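Local coordinates for beta-mannosidase (Trichoderma harzianum, PDB 4CVU), which probably removes terminal beta-linked mannose from the non-reducing ends of mannosides and oligosaccharides by hydrolysis, at residues Gly96-His100 / Leu143-Lys147; Thr368-Trp373 / Gly564-Asp569; His380-Ala384 / Arg699-Ser703; Lys874-Thr880 / Pro908-Val914; Ser884-Thr890 / Gln930-Leu936. All coordinates share one frame. Residue numbers count along the deposited sequence, not the author numbering.

Interaction 1 (Gly96-His100 / Leu143-Lys147); sequences GLSKH and LASCK
A lysine ammonium group docked at the C-terminal end of a short helix is the striking feature here. Lys-99 starts sideways to the other segment, then bends (chi1 m, chi2 near -143°, chi3 p, chi4 t) so that Lys-99 NZ donates a 2.7 Å hydrogen bond to Leu-143 O. Leu-143 O also accepts from Cys-146 N at 3.1 Å. Lys-99 NZ lies 2.8 Å from Cys-146 O, at an angle too poor for a hydrogen bond. A positive charge suits the negative end of the helix dipole. Segment 96-100 is irregular loop, with Gly-96 at positive phi and an ST turn in which His-100 N donates to Ser-98 OG at 3.3 Å. The backbones come nearest at Lys-99 CA and Ala-144 CA, 6.6 Å. Leu-143 (chi1 t, chi2 p) points at the loop, its CD1 4.4 Å from Leu-97 CD1. In this galactose-binding-like domain both leucines pack on Phe-120 of strand 116-120 and Gln-219 of strand 215-221, while Cys-146 is disulfide-bonded to Cys-121.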
# COMPACT_ATOMS: atom_id res chain seq x y z
N GLY A 96 -33.06 -18.78 25.70
CA GLY A 96 -32.68 -19.92 26.53
C GLY A 96 -32.35 -19.67 28.00
O GLY A 96 -31.81 -20.54 28.66
N LEU A 97 -32.65 -18.48 28.53
CA LEU A 97 -32.44 -18.24 29.97
C LEU A 97 -33.72 -18.70 30.71
O LEU A 97 -34.83 -18.48 30.23
CB LEU A 97 -32.14 -16.76 30.27
CG LEU A 97 -30.93 -16.11 29.56
CD1 LEU A 97 -30.97 -14.60 29.69
CD2 LEU A 97 -29.62 -16.65 30.11
N SER A 98 -33.56 -19.35 31.86
CA SER A 98 -34.70 -19.69 32.70
C SER A 98 -35.23 -18.45 33.41
O SER A 98 -34.45 -17.63 33.91
CB SER A 98 -34.31 -20.73 33.76
OG SER A 98 -35.42 -20.97 34.64
N LYS A 99 -36.55 -18.33 33.46
CA LYS A 99 -37.21 -17.22 34.16
C LYS A 99 -37.75 -17.60 35.55
O LYS A 99 -38.50 -16.83 36.15
CB LYS A 99 -38.34 -16.65 33.29
CG LYS A 99 -37.84 -16.06 31.96
CD LYS A 99 -38.61 -14.80 31.55
CE LYS A 99 -38.22 -13.59 32.40
NZ LYS A 99 -38.79 -12.31 31.89
N HIS A 100 -37.35 -18.77 36.06
CA HIS A 100 -37.73 -19.18 37.42
C HIS A 100 -36.99 -18.31 38.43
O HIS A 100 -35.80 -18.09 38.31
CB HIS A 100 -37.41 -20.66 37.66
CG HIS A 100 -38.11 -21.60 36.72
ND1 HIS A 100 -37.56 -22.81 36.32
CD2 HIS A 100 -39.31 -21.52 36.09
CE1 HIS A 100 -38.40 -23.42 35.50
NE2 HIS A 100 -39.46 -22.66 35.34
N LEU A 143 -34.07 -9.30 34.39
CA LEU A 143 -34.62 -10.42 33.65
C LEU A 143 -36.10 -10.65 34.00
O LEU A 143 -36.91 -10.88 33.11
CB LEU A 143 -33.80 -11.69 33.94
CG LEU A 143 -34.28 -13.03 33.35
CD1 LEU A 143 -34.42 -12.95 31.85
CD2 LEU A 143 -33.32 -14.15 33.72
N ALA A 144 -36.43 -10.57 35.29
CA ALA A 144 -37.81 -10.80 35.74
C ALA A 144 -38.78 -9.77 35.19
O ALA A 144 -39.87 -10.13 34.77
CB ALA A 144 -37.87 -10.82 37.26
N SER A 145 -38.39 -8.50 35.17
CA SER A 145 -39.21 -7.43 34.59
C SER A 145 -39.30 -7.50 33.05
O SER A 145 -40.15 -6.83 32.45
CB SER A 145 -38.66 -6.06 34.98
OG SER A 145 -37.47 -5.74 34.26
N CYS A 146 -38.43 -8.28 32.42
CA CYS A 146 -38.31 -8.24 30.96
C CYS A 146 -39.49 -8.91 30.29
O CYS A 146 -39.76 -10.09 30.50
CB CYS A 146 -37.01 -8.90 30.46
SG CYS A 146 -36.43 -8.15 28.92
N LYS A 147 -40.17 -8.13 29.46
CA LYS A 147 -41.40 -8.57 28.78
C LYS A 147 -41.12 -9.49 27.57
O LYS A 147 -42.02 -10.17 27.08
CB LYS A 147 -42.20 -7.33 28.37
CG LYS A 147 -42.60 -6.46 29.56
CD LYS A 147 -43.53 -5.30 29.20

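Interaction 2 (Thr368-Trp373 / Gly564-Asp569); sequences TPGNNW and GHIYGD
Ile-566 uses both its backbone polar atoms: its N donates to Pro-369 O at 2.9 Å (170°), and its O accepts from Asn-371 N at 3.1 Å. This makes a single beta bridge, Gly-370 facing Ile-566, between two extended segments running the same way, with CA atoms of Asn-371 and Tyr-567 4.8 Å apart. Gly-370, at phi/psi 137/-134, brings CA to 3.1 Å from Ile-566 O; a CB would collide with that oxygen. Farther along, a water bound to Asn-372 O (2.6 Å) makes a weak 3.0 Å bond to Gly-568 N. The bridge thus ties two loops beside the barrel of parallel strands that family 2 enzymes use for catalysis, and Trp-373 and Asp-569 both reach Trp-444 on strand 442-446. Trp-373 (chi1 t) offers a face to Asp-569, whose CB stands 3.7 Å from the centroid of the five-membered ring. At the other end Pro-369 CB sits 3.6 Å above the His-565 ring centroid. Between them, Asn-371 OD1, held by Arg-557, meets the Tyr-567 ring edge at CD2, 3.4 Å.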
# COMPACT_ATOMS: atom_id res chain seq x y z
N THR A 368 31.59 -5.35 45.80
CA THR A 368 31.26 -3.98 46.19
C THR A 368 29.96 -3.87 47.01
O THR A 368 28.91 -4.42 46.63
CB THR A 368 31.14 -3.07 44.98
OG1 THR A 368 32.27 -3.29 44.13
CG2 THR A 368 31.07 -1.60 45.40
N PRO A 369 30.03 -3.12 48.13
CA PRO A 369 28.89 -2.87 49.03
C PRO A 369 27.82 -2.04 48.35
O PRO A 369 28.08 -1.43 47.31
CB PRO A 369 29.50 -2.05 50.19
CG PRO A 369 30.95 -2.22 50.07
CD PRO A 369 31.25 -2.44 48.62
N GLY A 370 26.65 -2.05 48.95
CA GLY A 370 25.48 -1.42 48.40
C GLY A 370 24.27 -2.32 48.56
O GLY A 370 24.01 -2.88 49.63
N ASN A 371 23.51 -2.44 47.47
CA ASN A 371 22.33 -3.27 47.47
C ASN A 371 22.32 -4.20 46.25
O ASN A 371 22.72 -3.83 45.18
CB ASN A 371 21.08 -2.41 47.42
CG ASN A 371 20.64 -1.93 48.77
OD1 ASN A 371 21.28 -1.09 49.37
ND2 ASN A 371 19.52 -2.49 49.26
N ASN A 372 21.79 -5.36 46.45
CA ASN A 372 21.72 -6.34 45.43
C ASN A 372 20.70 -5.88 44.46
O ASN A 372 19.92 -4.97 44.76
CB ASN A 372 21.22 -7.64 46.03
CG ASN A 372 22.28 -8.36 46.79
OD1 ASN A 372 23.08 -9.08 46.23
ND2 ASN A 372 22.27 -8.20 48.07
N TRP A 373 20.70 -6.50 43.30
CA TRP A 373 19.56 -6.53 42.37
C TRP A 373 19.77 -7.76 41.51
O TRP A 373 20.39 -7.67 40.50
CB TRP A 373 19.47 -5.26 41.51
CG TRP A 373 18.22 -5.13 40.74
CD1 TRP A 373 17.81 -5.89 39.69
CD2 TRP A 373 17.17 -4.17 40.97
NE1 TRP A 373 16.58 -5.46 39.25
CE2 TRP A 373 16.16 -4.42 40.03
CE3 TRP A 373 16.99 -3.16 41.89
CZ2 TRP A 373 15.00 -3.70 39.99
CZ3 TRP A 373 15.82 -2.44 41.87
CH2 TRP A 373 14.82 -2.71 40.89
N GLY A 564 31.34 5.26 46.29
CA GLY A 564 32.02 3.99 46.09
C GLY A 564 31.08 2.78 46.12
O GLY A 564 31.41 1.74 45.57
N HIS A 565 29.92 2.89 46.77
CA HIS A 565 28.96 1.78 46.83
C HIS A 565 28.12 1.72 45.57
O HIS A 565 27.99 2.73 44.87
CB HIS A 565 28.07 1.90 48.03
CG HIS A 565 28.78 1.73 49.33
ND1 HIS A 565 28.15 1.33 50.49
CD2 HIS A 565 30.09 1.88 49.66
CE1 HIS A 565 29.02 1.27 51.48
NE2 HIS A 565 30.21 1.58 51.00
N ILE A 566 27.55 0.55 45.29
CA ILE A 566 26.76 0.33 44.06
C ILE A 566 25.37 -0.20 44.43
O ILE A 566 25.25 -1.06 45.30
CB ILE A 566 27.45 -0.68 43.14
CG1 ILE A 566 28.73 -0.08 42.59
CG2 ILE A 566 26.52 -1.09 41.99
CD1 ILE A 566 29.63 -1.10 41.92
N TYR A 567 24.34 0.31 43.75
CA TYR A 567 22.98 -0.02 44.06
C TYR A 567 22.21 -0.15 42.77
O TYR A 567 22.44 0.57 41.81
CB TYR A 567 22.30 1.09 44.87
CG TYR A 567 23.10 1.61 46.04
CD1 TYR A 567 24.03 2.63 45.87
CD2 TYR A 567 22.96 1.04 47.30
CE1 TYR A 567 24.78 3.11 46.95
CE2 TYR A 567 23.71 1.52 48.39
CZ TYR A 567 24.61 2.54 48.20
OH TYR A 567 25.37 3.02 49.27
N GLY A 568 21.25 -1.05 42.75
CA GLY A 568 20.21 -1.01 41.73
C GLY A 568 20.56 -1.55 40.39
O GLY A 568 21.69 -1.87 40.09
N ASP A 569 19.53 -1.65 39.56
CA ASP A 569 19.70 -1.95 38.16
C ASP A 569 20.01 -0.67 37.36
O ASP A 569 19.89 0.44 37.89
CB ASP A 569 18.46 -2.67 37.60
CG ASP A 569 17.16 -1.91 37.79
OD1 ASP A 569 17.14 -0.90 38.53
OD2 ASP A 569 16.12 -2.35 37.15
O HOH W 1 19.37 -2.46 44.64

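Interaction 3 (His380-Ala384 / Arg699-Ser703); sequences HEFYA and RQLGS. With CD (cadmium ion), chain U.
Tyr-383 lays one ring face over the backbone where Leu-701 passes into Gly-702: Gly-702 CA stands 4.0 Å from the ring centroid in a CH-pi contact, and Tyr-383 CZ is 3.4 Å from Gly-702 N. Having no side chain, Gly-702 avoids crowding the CB of Ala-384 beside it. The phenol (chi1 t) extends to a weak 2.6 Å hydrogen bond from Tyr-383 OH to Gln-700 OE1. Gln-700 folds back on its own backbone, its OE1 accepting from Gly-702 N (3.1 Å) and its NE2 donating to Gly-702 O (2.8 Å).

The two backbones run roughly alongside, 31° apart end to end, with CA atoms of Ala-384 and Gly-702 at 4.3 Å. Ala-384 N donates to Leu-701 O (3.0 Å) and its O accepts from Ser-703 N (2.9 Å); one step earlier a water bonded to Phe-382 O and Leu-701 O, 2.9 Å from each, bridges the gap. Arg-699 begins at positive phi (53/60), and its NH2 makes a 3.1 Å salt-bridging hydrogen bond to Glu-381 OE1; its NH1 binds Ser-694 O and Ile-798 O. Glu-381 chelates cadmium through OE1 (2.7 Å) and OE2 (2.2 Å), three waters adding to the metal's shell. Parallel pairing of strands 380-389 and 702-705, first and last of the barrel, closes the (beta/alpha)8 fold of family 2 enzymes.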
# COMPACT_ATOMS: atom_id res chain seq x y z
N HIS A 380 19.47 -20.91 43.85
CA HIS A 380 20.67 -20.65 43.02
C HIS A 380 20.57 -19.31 42.30
O HIS A 380 19.58 -19.04 41.62
CB HIS A 380 20.89 -21.74 41.98
CG HIS A 380 20.92 -23.13 42.56
ND1 HIS A 380 19.78 -23.82 42.91
CD2 HIS A 380 21.96 -23.95 42.83
CE1 HIS A 380 20.11 -25.02 43.36
NE2 HIS A 380 21.42 -25.12 43.33
N GLU A 381 21.59 -18.48 42.48
CA GLU A 381 21.83 -17.33 41.61
C GLU A 381 21.94 -17.76 40.15
O GLU A 381 22.50 -18.82 39.85
CB GLU A 381 23.16 -16.68 41.99
CG GLU A 381 23.05 -15.83 43.20
CD GLU A 381 24.38 -15.26 43.67
OE1 GLU A 381 25.36 -15.17 42.93
OE2 GLU A 381 24.41 -14.85 44.81
N PHE A 382 21.43 -16.93 39.23
CA PHE A 382 21.68 -17.17 37.82
C PHE A 382 21.83 -15.84 37.08
O PHE A 382 21.31 -14.81 37.54
CB PHE A 382 20.55 -18.01 37.22
CG PHE A 382 19.23 -17.31 37.22
CD1 PHE A 382 18.41 -17.38 38.32
CD2 PHE A 382 18.84 -16.52 36.14
CE1 PHE A 382 17.20 -16.71 38.33
CE2 PHE A 382 17.63 -15.86 36.14
CZ PHE A 382 16.81 -15.95 37.24
N TYR A 383 22.51 -15.88 35.94
CA TYR A 383 22.63 -14.69 35.09
C TYR A 383 21.37 -14.58 34.22
O TYR A 383 21.14 -15.46 33.39
CB TYR A 383 23.86 -14.76 34.17
CG TYR A 383 24.22 -13.37 33.67
CD1 TYR A 383 23.58 -12.83 32.57
CD2 TYR A 383 25.13 -12.58 34.35
CE1 TYR A 383 23.85 -11.55 32.13
CE2 TYR A 383 25.41 -11.30 33.92
CZ TYR A 383 24.76 -10.78 32.81
OH TYR A 383 25.00 -9.49 32.37
N ALA A 384 20.58 -13.52 34.39
CA ALA A 384 19.36 -13.35 33.57
C ALA A 384 19.73 -12.81 32.20
O ALA A 384 20.61 -11.96 32.08
CB ALA A 384 18.39 -12.43 34.26
N ARG A 699 29.58 -7.72 40.47
CA ARG A 699 28.93 -9.01 40.42
C ARG A 699 27.59 -8.84 39.70
O ARG A 699 26.56 -8.92 40.29
CB ARG A 699 28.72 -9.61 41.81
CG ARG A 699 28.87 -11.12 41.83
CD ARG A 699 27.72 -11.76 41.11
NE ARG A 699 27.51 -13.16 41.39
CZ ARG A 699 28.10 -14.15 40.75
NH1 ARG A 699 29.01 -13.90 39.85
NH2 ARG A 699 27.77 -15.38 41.04
N GLN A 700 27.69 -8.41 38.47
CA GLN A 700 26.54 -8.14 37.64
C GLN A 700 25.80 -9.44 37.27
O GLN A 700 26.42 -10.39 36.87
CB GLN A 700 27.05 -7.40 36.40
CG GLN A 700 26.10 -6.36 35.78
CD GLN A 700 25.14 -7.00 34.81
OE1 GLN A 700 25.18 -8.18 34.60
NE2 GLN A 700 24.28 -6.19 34.20
N LEU A 701 24.46 -9.47 37.33
CA LEU A 701 23.74 -10.71 37.07
C LEU A 701 22.51 -10.62 36.14
O LEU A 701 21.58 -11.43 36.29
CB LEU A 701 23.32 -11.38 38.37
CG LEU A 701 24.42 -11.96 39.26
CD1 LEU A 701 23.76 -12.59 40.50
CD2 LEU A 701 25.25 -13.00 38.59
N GLY A 702 22.52 -9.70 35.17
CA GLY A 702 21.41 -9.64 34.24
C GLY A 702 21.54 -8.68 33.09
O GLY A 702 22.13 -7.61 33.22
N SER A 703 20.97 -9.09 31.93
CA SER A 703 20.89 -8.28 30.75
C SER A 703 19.53 -8.45 30.13
O SER A 703 19.23 -9.56 29.62
CB SER A 703 21.91 -8.74 29.75
OG SER A 703 21.80 -8.04 28.52
CD CD U . 26.36 -13.83 45.06
O HOH W 2 19.76 -12.51 38.29
O HOH W 3 28.69 -14.33 44.59
O HOH W 4 25.71 -11.55 44.22
O HOH W 5 26.27 -13.85 47.65

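Interaction 4 (Lys874-Thr880 / Pro908-Val914); sequences KFTVEAT and PGEKKEV
Val-914, Glu-878 and Lys-911 bury the most surface where strands 874-879 and 911-921 pair antiparallel in the Ig-fold domain. The axes of 874-879 and 911-914 approach to 4.5 Å with directions 152° apart. Val-914 forms a hydrogen-bonded pair with Phe-875, its N and O each 2.8 Å from Phe-875 O and N respectively. Thr-876 and Glu-913 follow as a non-hydrogen-bonded pair, then Val-877 with Lys-912, where Val-877 N to Lys-912 O is 3.0 Å and the return bond from Lys-912 N to Val-877 O is weak at 3.3 Å. Beta-branched Val-914 (chi1 t) and Val-877 suit the buried face, their CG2 atoms 4.4 Å apart, beside Phe-875. Lys-912 starts on that face but leads its ammonium away to Asp-901 and over Phe-904.

The other face carries polar residues: Thr-876, Glu-913, Glu-878 and Lys-911. Beyond them Gly-909, at positive phi, turns the chain as it enters the strand. Glu-878 (chi1 and chi2 t) extends across to Lys-911, whose aliphatic CG lies 3.8 Å from Thr-876 CG2. The resulting salt bridge is long: Lys-911 NZ to Glu-878 OE2 measures 3.4 Å, and one water lies 2.7 Å from Glu-878 OE1 and 3.2 Å from Lys-911 NZ.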
# COMPACT_ATOMS: atom_id res chain seq x y z
N LYS A 874 19.33 -27.42 4.53
CA LYS A 874 20.36 -26.46 4.84
C LYS A 874 20.63 -25.58 3.60
O LYS A 874 20.51 -26.03 2.43
CB LYS A 874 21.64 -27.17 5.26
CG LYS A 874 21.53 -27.92 6.59
CD LYS A 874 21.86 -27.04 7.79
CE LYS A 874 22.34 -27.87 8.98
NZ LYS A 874 21.17 -28.53 9.59
N PHE A 875 20.98 -24.32 3.88
CA PHE A 875 21.55 -23.43 2.90
C PHE A 875 23.04 -23.56 3.05
O PHE A 875 23.55 -23.59 4.18
CB PHE A 875 21.13 -21.96 3.14
CG PHE A 875 19.69 -21.69 2.86
CD1 PHE A 875 19.27 -21.32 1.59
CD2 PHE A 875 18.76 -21.80 3.86
CE1 PHE A 875 17.94 -21.08 1.32
CE2 PHE A 875 17.42 -21.56 3.60
CZ PHE A 875 17.02 -21.20 2.33
N THR A 876 23.75 -23.63 1.93
CA THR A 876 25.19 -23.54 1.98
C THR A 876 25.60 -22.16 1.44
O THR A 876 25.17 -21.76 0.38
CB THR A 876 25.89 -24.71 1.23
OG1 THR A 876 25.72 -25.92 1.98
CG2 THR A 876 27.37 -24.46 1.08
N VAL A 877 26.46 -21.49 2.21
CA VAL A 877 26.95 -20.16 1.93
C VAL A 877 28.46 -20.24 1.79
O VAL A 877 29.12 -20.77 2.66
CB VAL A 877 26.63 -19.20 3.10
CG1 VAL A 877 26.99 -17.76 2.75
CG2 VAL A 877 25.17 -19.30 3.48
N GLU A 878 29.01 -19.72 0.70
CA GLU A 878 30.45 -19.79 0.48
C GLU A 878 31.03 -18.48 -0.02
O GLU A 878 30.56 -17.94 -0.99
CB GLU A 878 30.78 -20.92 -0.51
CG GLU A 878 32.24 -21.35 -0.49
CD GLU A 878 32.59 -22.34 -1.61
OE1 GLU A 878 31.67 -22.78 -2.36
OE2 GLU A 878 33.79 -22.66 -1.74
N ALA A 879 32.05 -17.96 0.66
CA ALA A 879 32.81 -16.84 0.15
C ALA A 879 33.92 -17.39 -0.77
O ALA A 879 34.78 -18.15 -0.33
CB ALA A 879 33.41 -16.04 1.29
N THR A 880 33.86 -17.03 -2.05
CA THR A 880 34.71 -17.61 -3.10
C THR A 880 36.02 -16.81 -3.35
O THR A 880 37.06 -17.39 -3.68
CB THR A 880 33.85 -17.77 -4.39
OG1 THR A 880 32.94 -18.85 -4.17
CG2 THR A 880 34.65 -18.08 -5.59
N PRO A 908 37.15 -17.49 2.77
CA PRO A 908 36.94 -18.24 1.55
C PRO A 908 37.34 -19.68 1.71
O PRO A 908 38.21 -19.99 2.52
CB PRO A 908 37.81 -17.52 0.53
CG PRO A 908 38.85 -16.83 1.33
CD PRO A 908 38.21 -16.49 2.62
N GLY A 909 36.65 -20.56 0.99
CA GLY A 909 36.86 -21.99 1.09
C GLY A 909 36.07 -22.61 2.24
O GLY A 909 35.58 -23.72 2.09
N GLU A 910 35.99 -21.89 3.37
CA GLU A 910 35.15 -22.29 4.49
C GLU A 910 33.72 -22.37 3.99
O GLU A 910 33.18 -21.41 3.44
CB GLU A 910 35.24 -21.28 5.65
CG GLU A 910 34.21 -21.48 6.79
CD GLU A 910 34.02 -20.27 7.71
OE1 GLU A 910 34.59 -19.19 7.46
OE2 GLU A 910 33.25 -20.39 8.70
N LYS A 911 33.11 -23.52 4.20
CA LYS A 911 31.72 -23.69 3.85
C LYS A 911 30.91 -23.62 5.17
O LYS A 911 31.26 -24.25 6.17
CB LYS A 911 31.50 -25.02 3.12
CG LYS A 911 31.13 -24.90 1.64
CD LYS A 911 32.31 -25.06 0.68
CE LYS A 911 31.91 -25.92 -0.52
NZ LYS A 911 32.90 -25.91 -1.63
N LYS A 912 29.89 -22.79 5.17
CA LYS A 912 28.96 -22.71 6.27
C LYS A 912 27.60 -23.22 5.84
O LYS A 912 27.09 -22.85 4.80
CB LYS A 912 28.82 -21.27 6.77
CG LYS A 912 27.84 -21.22 7.94
CD LYS A 912 27.71 -19.85 8.53
CE LYS A 912 28.44 -19.73 9.86
NZ LYS A 912 27.62 -20.23 10.99
N GLU A 913 27.02 -24.05 6.68
CA GLU A 913 25.66 -24.49 6.52
C GLU A 913 24.76 -23.71 7.48
O GLU A 913 25.11 -23.49 8.65
CB GLU A 913 25.54 -25.96 6.83
CG GLU A 913 26.40 -26.83 5.94
CD GLU A 913 26.22 -28.29 6.28
OE1 GLU A 913 25.49 -28.52 7.27
OE2 GLU A 913 26.81 -29.19 5.58
N VAL A 914 23.61 -23.27 6.97
CA VAL A 914 22.65 -22.50 7.79
C VAL A 914 21.27 -23.07 7.54
O VAL A 914 20.80 -23.06 6.42
CB VAL A 914 22.69 -21.01 7.40
CG1 VAL A 914 21.70 -20.22 8.23
CG2 VAL A 914 24.09 -20.41 7.57
O HOH W 6 33.18 -24.03 -4.17

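Interaction 5 (Ser884-Thr890 / Gln930-Leu936); sequences SLYTWLT and QVTVESL
Side chains from Trp-888 to Thr-890 and from Thr-932 to Glu-934 alternate across this antiparallel pair. On one face Trp-888 (chi1 t) and Thr-890 (m) lie beside Glu-934 and Thr-932 (both p); on the inward face apolar Leu-889 (m, t) suits Val-933 (p), Leu-889 CD2 3.8 Å from Val-933 CB. Threonines and glutamate suit the water-bearing face: one water lies 2.7 Å from Thr-890 OG1, 2.6 Å from Thr-932 OG1, 3.1 Å from Glu-934 OE1 and 3.2 Å from Trp-888 O, serving four polar groups. Glu-934 aligns its carboxylate with the Trp-888 ring edge.

The strand axes approach to 4.7 Å at 159°. Trp-888 and Glu-934 exchange backbone bonds, Trp-888 N to Glu-934 O 2.8 Å; Thr-890 and Thr-932 do likewise, Thr-890 N to Thr-932 O 3.0 Å. The chain corners at Leu-885 and Tyr-886 (phi/psi 58/48), spanned by Ser-884 OG donating to Thr-887 OG1 (2.6 Å), yet Leu-885 O still accepts from Leu-936 N (2.9 Å). Leu-936 (t, p) fills the corner, CD1 3.8 Å from Tyr-886 CD2. Tyr-886 OH bonds Asp-681, and Trp-888 meets His-673, both on helix 664-692: one sheet of an Ig-like beta-sandwich set against the catalytic domain.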
# COMPACT_ATOMS: atom_id res chain seq x y z
N SER A 884 34.15 -12.26 3.73
CA SER A 884 32.89 -11.54 3.77
C SER A 884 32.56 -11.14 5.18
O SER A 884 32.53 -12.00 6.05
CB SER A 884 31.78 -12.43 3.22
OG SER A 884 30.56 -11.95 3.69
N LEU A 885 32.29 -9.86 5.43
CA LEU A 885 31.89 -9.38 6.75
C LEU A 885 30.39 -9.15 6.80
O LEU A 885 29.81 -8.67 5.84
CB LEU A 885 32.61 -8.06 7.09
CG LEU A 885 34.12 -8.12 7.10
CD1 LEU A 885 34.73 -6.76 7.49
CD2 LEU A 885 34.55 -9.20 8.07
N TYR A 886 29.77 -9.50 7.94
CA TYR A 886 28.37 -9.24 8.20
C TYR A 886 27.56 -9.92 7.09
O TYR A 886 26.75 -9.25 6.49
CB TYR A 886 28.00 -7.75 8.21
CG TYR A 886 28.68 -6.97 9.32
CD1 TYR A 886 28.16 -6.93 10.58
CD2 TYR A 886 29.85 -6.31 9.08
CE1 TYR A 886 28.80 -6.23 11.63
CE2 TYR A 886 30.51 -5.60 10.12
CZ TYR A 886 29.95 -5.56 11.37
OH TYR A 886 30.58 -4.87 12.46
N THR A 887 27.88 -11.17 6.80
CA THR A 887 27.14 -11.97 5.79
C THR A 887 25.72 -12.10 6.24
O THR A 887 25.50 -12.42 7.41
CB THR A 887 27.79 -13.36 5.68
OG1 THR A 887 29.20 -13.20 5.50
CG2 THR A 887 27.23 -14.19 4.52
N TRP A 888 24.73 -11.95 5.32
CA TRP A 888 23.38 -11.71 5.75
C TRP A 888 22.45 -12.36 4.77
O TRP A 888 22.46 -11.97 3.62
CB TRP A 888 23.09 -10.19 5.79
CG TRP A 888 21.69 -9.86 6.23
CD1 TRP A 888 20.66 -9.39 5.44
CD2 TRP A 888 21.14 -10.05 7.54
NE1 TRP A 888 19.51 -9.23 6.20
CE2 TRP A 888 19.77 -9.64 7.49
CE3 TRP A 888 21.66 -10.47 8.75
CZ2 TRP A 888 18.95 -9.67 8.58
CZ3 TRP A 888 20.82 -10.52 9.86
CH2 TRP A 888 19.49 -10.13 9.77
N LEU A 889 21.65 -13.29 5.27
CA LEU A 889 20.60 -13.96 4.51
C LEU A 889 19.32 -13.26 4.79
O LEU A 889 19.05 -12.92 5.94
CB LEU A 889 20.51 -15.40 4.96
CG LEU A 889 21.78 -16.23 4.71
CD1 LEU A 889 21.87 -17.35 5.72
CD2 LEU A 889 21.78 -16.78 3.32
N THR A 890 18.49 -13.08 3.75
CA THR A 890 17.26 -12.41 3.88
C THR A 890 16.24 -13.37 3.33
O THR A 890 16.36 -13.71 2.18
CB THR A 890 17.21 -11.11 3.00
OG1 THR A 890 18.26 -10.22 3.37
CG2 THR A 890 15.85 -10.42 3.19
N GLN A 930 13.92 -17.83 -3.29
CA GLN A 930 13.84 -16.37 -3.22
C GLN A 930 14.74 -15.85 -2.12
O GLN A 930 14.86 -14.66 -1.94
CB GLN A 930 12.41 -15.89 -2.99
CG GLN A 930 11.39 -16.48 -3.99
CD GLN A 930 10.00 -16.66 -3.37
OE1 GLN A 930 9.70 -16.09 -2.29
NE2 GLN A 930 9.13 -17.46 -4.04
N VAL A 931 15.38 -16.74 -1.38
CA VAL A 931 16.30 -16.26 -0.32
C VAL A 931 17.49 -15.64 -0.99
O VAL A 931 17.94 -16.16 -2.01
CB VAL A 931 16.74 -17.41 0.58
CG1 VAL A 931 17.82 -16.95 1.57
CG2 VAL A 931 15.56 -18.00 1.33
N THR A 932 18.10 -14.59 -0.38
CA THR A 932 19.25 -13.94 -0.98
C THR A 932 20.31 -13.83 0.11
O THR A 932 19.99 -14.02 1.29
CB THR A 932 18.95 -12.48 -1.45
OG1 THR A 932 18.65 -11.65 -0.30
CG2 THR A 932 17.76 -12.43 -2.43
N VAL A 933 21.55 -13.63 -0.30
CA VAL A 933 22.68 -13.41 0.64
C VAL A 933 23.45 -12.16 0.27
O VAL A 933 23.53 -11.79 -0.89
CB VAL A 933 23.60 -14.67 0.74
CG1 VAL A 933 24.32 -14.98 -0.56
CG2 VAL A 933 24.65 -14.51 1.87
N GLU A 934 24.08 -11.49 1.25
CA GLU A 934 24.79 -10.28 0.93
C GLU A 934 25.77 -10.11 2.05
O GLU A 934 25.76 -10.91 2.97
CB GLU A 934 23.85 -9.06 0.92
CG GLU A 934 23.42 -8.61 2.32
CD GLU A 934 22.31 -7.59 2.26
OE1 GLU A 934 21.19 -7.92 1.73
OE2 GLU A 934 22.55 -6.44 2.70
N SER A 935 26.60 -9.08 1.92
CA SER A 935 27.59 -8.73 2.97
C SER A 935 27.81 -7.22 3.06
O SER A 935 27.28 -6.42 2.32
CB SER A 935 28.91 -9.46 2.71
OG SER A 935 29.67 -8.91 1.61
N LEU A 936 28.70 -6.82 3.95
CA LEU A 936 29.01 -5.43 4.06
C LEU A 936 29.38 -4.81 2.73
O LEU A 936 29.03 -3.64 2.46
CB LEU A 936 30.22 -5.31 5.02
CG LEU A 936 30.52 -3.94 5.56
CD1 LEU A 936 29.49 -3.46 6.58
CD2 LEU A 936 31.91 -4.00 6.20
O HOH W 7 20.21 -10.81 1.64
O HOH W 8 14.32 -12.52 -0.05

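How the interactions relate
Interactions 4 and 5 belong to the same C-terminal Ig-fold domain, where their strands alternate along the chain and form facing sheets; Phe-875 packs on Val-931, Val-914 on Leu-889, and Val-877 on Thr-887 and Val-933. Interaction 5 is the more buried, while interaction 4 leaves a charged outer face. Interactions 2 and 3 are also neighbours, with centres about 14 Å apart: interaction 3 lies in the barrel wall, a buried parallel strand pairing with a salt bridge and metal at its outer end, and interaction 2 is a single bridge in loops beside it. Interaction 1 stands alone, its centre at least 60 Å from the others, and relies on a lysine bonded to a helix end and on leucine packing.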